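Local coordinates for uncharacterized protein (Thermus thermophilus HB8, PDB 6SCE) that is probably a CRISPR defence nuclease that cuts DNA once a cyclic oligoadenylate binds to its CARF domains, at residues A[10-14]-A[40-46]; A[147-153]-A[217-221]. All coordinates share one frame; numbering follows the deposited sequence.

Interaction 1: residues A[10-14]-A[40-46]. With nucleotides of chain B.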
loop_
_atom_site.group_PDB
_atom_site.type_symbol
_atom_site.label_atom_id
_atom_site.label_comp_id
_atom_site.label_asym_id
_atom_site.label_seq_id
_atom_site.Cartn_x
_atom_site.Cartn_y
_atom_site.Cartn_z
ATOM N N LEU A 10 -3.846 18.758 0.860
ATOM C CA LEU A 10 -2.528 18.422 1.384
ATOM C C LEU A 10 -2.571 17.147 2.226
ATOM O O LEU A 10 -3.136 17.134 3.330
ATOM C CB LEU A 10 -1.985 19.592 2.205
ATOM C CG LEU A 10 -0.564 19.441 2.725
ATOM C CD1 LEU A 10 0.412 19.320 1.550
ATOM C CD2 LEU A 10 -0.224 20.595 3.669
ATOM N N GLY A 11 -1.986 16.078 1.700
ATOM C CA GLY A 11 -1.829 14.822 2.432
ATOM C C GLY A 11 -0.438 14.677 3.002
ATOM O O GLY A 11 0.227 15.666 3.328
ATOM N N ASN A 12 0.016 13.438 3.143
ATOM C CA ASN A 12 1.292 13.189 3.743
ATOM C C ASN A 12 2.457 13.829 3.005
ATOM O O ASN A 12 3.380 14.360 3.628
ATOM C CB ASN A 12 1.572 11.678 3.859
ATOM C CG ASN A 12 0.749 11.026 4.941
ATOM O OD1 ASN A 12 0.337 11.692 5.903
ATOM N ND2 ASN A 12 0.432 9.753 4.752
ATOM N N ASP A 13 2.479 13.686 1.694
ATOM C CA ASP A 13 3.639 14.102 0.942
ATOM C C ASP A 13 3.544 15.550 0.413
ATOM O O ASP A 13 2.628 15.876 -0.311
ATOM C CB ASP A 13 3.923 13.161 -0.222
ATOM C CG ASP A 13 5.391 13.122 -0.531
ATOM O OD1 ASP A 13 5.905 14.140 -1.030
ATOM O OD2 ASP A 13 6.024 12.089 -0.212
ATOM N N PRO A 14 4.498 16.405 0.778
ATOM C CA PRO A 14 4.421 17.799 0.326
ATOM C C PRO A 14 4.833 17.990 -1.123
ATOM O O PRO A 14 4.566 19.049 -1.706
ATOM C CB PRO A 14 5.409 18.513 1.259
ATOM C CG PRO A 14 6.405 17.476 1.589
ATOM C CD PRO A 14 5.604 16.207 1.721
ATOM N N PRO A 40 -4.429 15.146 8.667
ATOM C CA PRO A 40 -3.390 14.886 9.656
ATOM C C PRO A 40 -2.304 14.011 9.091
ATOM O O PRO A 40 -2.603 13.034 8.405
ATOM C CB PRO A 40 -4.164 14.181 10.796
ATOM C CG PRO A 40 -5.556 14.731 10.661
ATOM C CD PRO A 40 -5.762 14.731 9.157
ATOM N N ALA A 41 -1.049 14.381 9.317
ATOM C CA ALA A 41 0.076 13.564 8.886
ATOM C C ALA A 41 0.027 12.190 9.522
ATOM O O ALA A 41 -0.252 12.078 10.696
ATOM C CB ALA A 41 1.391 14.252 9.221
ATOM N N TRP A 42 0.310 11.141 8.754
ATOM C CA TRP A 42 0.196 9.768 9.271
ATOM C C TRP A 42 1.266 9.416 10.300
ATOM O O TRP A 42 1.078 8.501 11.085
ATOM C CB TRP A 42 0.266 8.750 8.131
ATOM C CG TRP A 42 -0.992 8.587 7.381
ATOM C CD1 TRP A 42 -2.095 9.379 7.418
ATOM C CD2 TRP A 42 -1.272 7.555 6.436
ATOM N NE1 TRP A 42 -3.050 8.897 6.544
ATOM C CE2 TRP A 42 -2.567 7.767 5.950
ATOM C CE3 TRP A 42 -0.540 6.466 5.965
ATOM C CZ2 TRP A 42 -3.153 6.937 5.011
ATOM C CZ3 TRP A 42 -1.121 5.645 5.021
ATOM C CH2 TRP A 42 -2.413 5.884 4.567
ATOM N N ASN A 43 2.389 10.123 10.293
ATOM C CA ASN A 43 3.455 9.852 11.264
ATOM C C ASN A 43 4.292 11.105 11.443
ATOM O O ASN A 43 4.094 12.111 10.736
ATOM C CB ASN A 43 4.296 8.627 10.853
ATOM C CG ASN A 43 5.035 8.820 9.531
ATOM O OD1 ASN A 43 5.437 9.921 9.191
ATOM N ND2 ASN A 43 5.245 7.743 8.808
ATOM N N GLU A 44 5.235 11.039 12.373
ATOM C CA GLU A 44 6.074 12.187 12.713
ATOM C C GLU A 44 6.980 12.631 11.591
ATOM O O GLU A 44 7.265 13.829 11.453
ATOM C CB GLU A 44 6.952 11.854 13.956
ATOM N N GLU A 45 7.498 11.680 10.825
ATOM C CA GLU A 45 8.335 12.027 9.687
ATOM C C GLU A 45 7.580 12.856 8.632
ATOM O O GLU A 45 8.104 13.844 8.120
ATOM C CB GLU A 45 8.987 10.771 9.096
ATOM C CG GLU A 45 10.066 10.270 10.051
ATOM C CD GLU A 45 10.736 8.993 9.614
ATOM O OE1 GLU A 45 10.067 8.167 8.972
ATOM O OE2 GLU A 45 11.930 8.815 9.954
ATOM N N TYR A 46 6.367 12.443 8.293
ATOM C CA TYR A 46 5.552 13.261 7.395
ATOM C C TYR A 46 5.232 14.622 8.016
ATOM O O TYR A 46 5.211 15.626 7.334
ATOM C CB TYR A 46 4.308 12.530 6.980
ATOM C CG TYR A 46 4.529 11.540 5.876
ATOM C CD1 TYR A 46 5.050 11.937 4.662
ATOM C CD2 TYR A 46 4.161 10.214 6.024
ATOM C CE1 TYR A 46 5.230 11.039 3.617
ATOM C CE2 TYR A 46 4.339 9.305 4.989
ATOM C CZ TYR A 46 4.868 9.718 3.792
ATOM O OH TYR A 46 5.033 8.800 2.749
ATOM P P A B 1 -5.793 7.416 -1.403
ATOM O OP1 A B 1 -7.208 7.815 -1.691
ATOM O OP2 A B 1 -4.978 6.890 -2.567
ATOM O "O5'" A B 1 -5.089 8.691 -0.751
ATOM C "C5'" A B 1 -3.676 8.872 -0.804
ATOM C "C4'" A B 1 -3.262 9.684 0.400
ATOM O "O4'" A B 1 -3.351 8.857 1.590
ATOM C "C3'" A B 1 -1.822 10.201 0.319
ATOM O "O3'" A B 1 -1.867 11.573 -0.093
ATOM C "C2'" A B 1 -1.303 9.989 1.749
ATOM O "O2'" A B 1 -1.584 11.102 2.570
ATOM C "C1'" A B 1 -2.086 8.765 2.205
ATOM N N9 A B 1 -1.489 7.481 1.832
ATOM C C8 A B 1 -2.144 6.419 1.274
ATOM N N7 A B 1 -1.348 5.401 1.064
ATOM C C5 A B 1 -0.111 5.811 1.531
ATOM C C6 A B 1 1.143 5.173 1.582
ATOM N N6 A B 1 1.353 3.940 1.129
ATOM N N1 A B 1 2.179 5.867 2.115
ATOM C C2 A B 1 1.948 7.114 2.551
ATOM N N3 A B 1 0.815 7.817 2.538
ATOM C C4 A B 1 -0.188 7.099 2.007
ATOM P P A B 2 -0.519 12.381 -0.446
ATOM O OP1 A B 2 0.657 11.974 0.384
ATOM O OP2 A B 2 -0.960 13.816 -0.556
ATOM O "O5'" A B 2 -0.242 11.852 -1.935
ATOM C "C5'" A B 2 -1.105 12.315 -3.000
ATOM C "C4'" A B 2 -0.631 11.740 -4.310
ATOM O "O4'" A B 2 0.669 12.311 -4.622
ATOM C "C3'" A B 2 -0.461 10.227 -4.354
ATOM O "O3'" A B 2 -0.927 9.689 -5.591
ATOM C "C2'" A B 2 1.052 10.045 -4.263
ATOM O "O2'" A B 2 1.493 8.874 -4.915
ATOM C "C1'" A B 2 1.544 11.282 -5.001
ATOM N N9 A B 2 2.913 11.663 -4.715
ATOM C C8 A B 2 3.672 11.312 -3.621
ATOM N N7 A B 2 4.896 11.769 -3.695
ATOM C C5 A B 2 4.957 12.437 -4.908
ATOM C C6 A B 2 5.995 13.125 -5.566
ATOM N N6 A B 2 7.245 13.189 -5.111
ATOM N N1 A B 2 5.696 13.714 -6.748
ATOM C C2 A B 2 4.462 13.553 -7.245
ATOM N N3 A B 2 3.409 12.920 -6.725
ATOM C C4 A B 2 3.734 12.372 -5.545
HETATM O O HOH W 1 -2.080 13.118 5.585
HETATM O O HOH W 2 4.757 9.892 0.318
#

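Interaction 2: residues A[147-153]-A[217-221]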
loop_
_atom_site.group_PDB
_atom_site.type_symbol
_atom_site.label_atom_id
_atom_site.label_comp_id
_atom_site.label_asym_id
_atom_site.label_seq_id
_atom_site.Cartn_x
_atom_site.Cartn_y
_atom_site.Cartn_z
ATOM N N TYR A 147 12.512 16.489 1.993
ATOM C CA TYR A 147 12.584 15.104 2.493
ATOM C C TYR A 147 13.796 14.854 3.378
ATOM O O TYR A 147 13.676 14.275 4.461
ATOM C CB TYR A 147 12.685 14.114 1.346
ATOM C CG TYR A 147 11.469 13.966 0.432
ATOM C CD1 TYR A 147 10.277 14.658 0.661
ATOM C CD2 TYR A 147 11.522 13.099 -0.656
ATOM C CE1 TYR A 147 9.182 14.476 -0.178
ATOM C CE2 TYR A 147 10.433 12.917 -1.503
ATOM C CZ TYR A 147 9.265 13.598 -1.256
ATOM O OH TYR A 147 8.165 13.401 -2.091
ATOM N N LEU A 148 14.978 15.226 2.895
ATOM C CA LEU A 148 16.190 14.792 3.582
ATOM C C LEU A 148 16.506 15.654 4.801
ATOM O O LEU A 148 16.721 15.142 5.908
ATOM C CB LEU A 148 17.356 14.757 2.622
ATOM C CG LEU A 148 17.141 13.875 1.406
ATOM C CD1 LEU A 148 18.405 13.861 0.577
ATOM C CD2 LEU A 148 16.716 12.460 1.777
ATOM N N GLU A 149 16.479 16.961 4.623
ATOM C CA GLU A 149 16.739 17.866 5.730
ATOM C C GLU A 149 15.821 17.600 6.930
ATOM O O GLU A 149 16.308 17.446 8.056
ATOM C CB GLU A 149 16.664 19.328 5.260
ATOM C CG GLU A 149 16.993 20.351 6.337
ATOM C CD GLU A 149 15.882 20.527 7.376
ATOM O OE1 GLU A 149 14.676 20.516 7.005
ATOM O OE2 GLU A 149 16.211 20.701 8.580
ATOM N N PRO A 150 14.491 17.547 6.724
ATOM C CA PRO A 150 13.676 17.296 7.926
ATOM C C PRO A 150 13.874 15.930 8.584
ATOM O O PRO A 150 13.521 15.776 9.730
ATOM C CB PRO A 150 12.231 17.412 7.408
ATOM C CG PRO A 150 12.329 17.208 5.956
ATOM C CD PRO A 150 13.641 17.834 5.561
ATOM N N LEU A 151 14.375 14.936 7.849
ATOM C CA LEU A 151 14.650 13.630 8.428
ATOM C C LEU A 151 16.067 13.562 9.061
ATOM O O LEU A 151 16.477 12.509 9.518
ATOM C CB LEU A 151 14.543 12.539 7.362
ATOM C CG LEU A 151 13.158 12.172 6.811
ATOM C CD1 LEU A 151 13.285 11.283 5.585
ATOM C CD2 LEU A 151 12.307 11.497 7.862
ATOM N N GLY A 152 16.812 14.659 9.030
ATOM C CA GLY A 152 18.157 14.715 9.596
ATOM C C GLY A 152 19.192 13.959 8.772
ATOM O O GLY A 152 20.205 13.499 9.305
ATOM N N GLU A 153 18.953 13.820 7.472
ATOM C CA GLU A 153 19.851 13.061 6.617
ATOM C C GLU A 153 20.786 14.033 5.940
ATOM O O GLU A 153 20.349 14.856 5.112
ATOM C CB GLU A 153 19.088 12.278 5.535
ATOM C CG GLU A 153 18.156 11.201 6.063
ATOM C CD GLU A 153 18.872 9.985 6.647
ATOM O OE1 GLU A 153 20.088 9.799 6.430
ATOM O OE2 GLU A 153 18.203 9.218 7.357
ATOM N N LYS A 217 10.956 4.133 0.924
ATOM C CA LYS A 217 9.654 4.788 1.225
ATOM C C LYS A 217 9.809 5.841 2.306
ATOM O O LYS A 217 9.196 6.920 2.219
ATOM C CB LYS A 217 8.587 3.763 1.605
ATOM C CG LYS A 217 8.126 2.813 0.488
ATOM C CD LYS A 217 8.081 3.401 -0.926
ATOM C CE LYS A 217 7.517 2.377 -1.919
ATOM N NZ LYS A 217 7.514 2.927 -3.295
ATOM N N ARG A 218 10.650 5.578 3.302
ATOM C CA ARG A 218 10.941 6.613 4.315
ATOM C C ARG A 218 11.643 7.845 3.751
ATOM O O ARG A 218 11.250 8.967 4.052
ATOM C CB ARG A 218 11.775 6.032 5.460
ATOM C CG ARG A 218 12.484 7.102 6.270
ATOM C CD ARG A 218 13.123 6.557 7.545
ATOM N NE ARG A 218 13.714 7.657 8.315
ATOM C CZ ARG A 218 14.888 8.229 8.051
ATOM N NH1 ARG A 218 15.650 7.786 7.056
ATOM N NH2 ARG A 218 15.326 9.233 8.817
ATOM N N LEU A 219 12.708 7.645 2.968
ATOM C CA LEU A 219 13.466 8.719 2.374
ATOM C C LEU A 219 12.696 9.535 1.351
ATOM O O LEU A 219 12.773 10.765 1.364
ATOM C CB LEU A 219 14.731 8.180 1.677
ATOM C CG LEU A 219 15.785 7.664 2.671
ATOM C CD1 LEU A 219 16.929 7.011 1.954
ATOM C CD2 LEU A 219 16.308 8.781 3.566
ATOM N N GLY A 220 12.020 8.848 0.432
ATOM C CA GLY A 220 11.472 9.482 -0.743
ATOM C C GLY A 220 9.971 9.401 -0.903
ATOM O O GLY A 220 9.438 9.848 -1.916
ATOM N N GLY A 221 9.314 8.791 0.070
ATOM C CA GLY A 221 7.862 8.664 0.071
ATOM C C GLY A 221 7.271 7.579 -0.792
ATOM O O GLY A 221 7.947 6.693 -1.329
#

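Interaction 1: residues A[10-14]-A[40-46]
N12 is packed against the rings of Y46 and W42 in the loop after strand 5-10, the first strand of the Rossmann-like sheet of a CARF domain, where two adenylates of the bound RNA are held. Y46 stacks on its amide, the amide and ring planes only 11° apart, and N12 CB makes a CH-pi contact 3.4 Å from the centroid of the Y46 ring. W42 stands nearly perpendicular, at 78°, with N12 ND2 above its indole face, 3.2 Å from W42 CG. That same face continues under the nucleotide: W42 CH2 lies 3.3 Å from N9 of A1 of chain B. The CB of N12 points toward 40-46, and chi1 of -73°, with CG beside the backbone N, places the amide between the two rings. Asparagine suits the place because its two ends do opposite work. OD1 accepts from W42 N at 2.9 Å, fixing which way the amide is flipped, so that ND2 is left to donate to N3 of A1 of chain B at 3.0 Å. Backbone N-H groups hold sugar and phosphate, N12 N bonding to O2' of A1 of chain B and D13 N to OP1 of A2 of chain B. N43, the N-cap of helix 44-59, accepts from Y46 N. D13 OD1 is taken by Y147 OH and A15 N, while a water joins Y46 OH, at 2.7 Å, to D13 OD2, at 2.6 Å.

Interaction 2: residues A[147-153]-A[217-221]
This is a buried contact, part apolar and part salt bridge, between the end of helix 140-148 with the turn that follows it and the last turn of helix 206-220, the helix of a beta-alpha-beta crossover joining the parallel strands 187-192 and 225-229. The first helix finishes in a Schellman motif, with G152 taking the positive-phi C-prime position and E153 N returning to L148 O, and this turn presents E153 to R218. R218 runs out extended from CG to NE, and the end of its guanidinium meets E153 edge-on: NH1 at 2.9 Å and NH2 at 3.2 Å both donate to E153 OE2, with the carboxylate turned 75° to the guanidinium plane. OE2 also pairs with R176, while R218 NE serves E45. L151 lies over one guanidinium face, its CD1 4.2 Å above the plane, an apolar branch that covers the face without competing for its N-H groups. With only an alanine methyl in place of R218, E45 would probably lose this charged mate, E153 OE2 would be left to R176, and the side of L151 would be uncovered. L219 CD2 lies 3.9 Å from E153 CG and 4.1 Å from L148 CD2, branched leucines filling the seam. Y147 lays its ring obliquely along the helix end, CD2 3.3 Å from L219 O, a carbonyl buried without a polar partner, and CE2 3.3 Å from G220 O.

Along the chain interaction 1 closes before interaction 2 opens, and their centres lie about 12 Å apart. Interaction 1 lies in the loops that follow strands 5-10 and 33-38, whereas helix 206-220 of interaction 2 packs with the next, six-stranded sheet; helix 44-59, which begins in interaction 1, reaches interaction 2 through E45. Two polar links join them: E45 OE2 forms a salt bridge with R218 NE at 2.7 Å, and D13 OD1 is 2.6 Å from Y147 OH, a probable hydrogen bond. Y147 OH also bonds to an adenine base of the bound RNA, so the two contacts share the adenine-binding surface and are tied together there by D13 and E45.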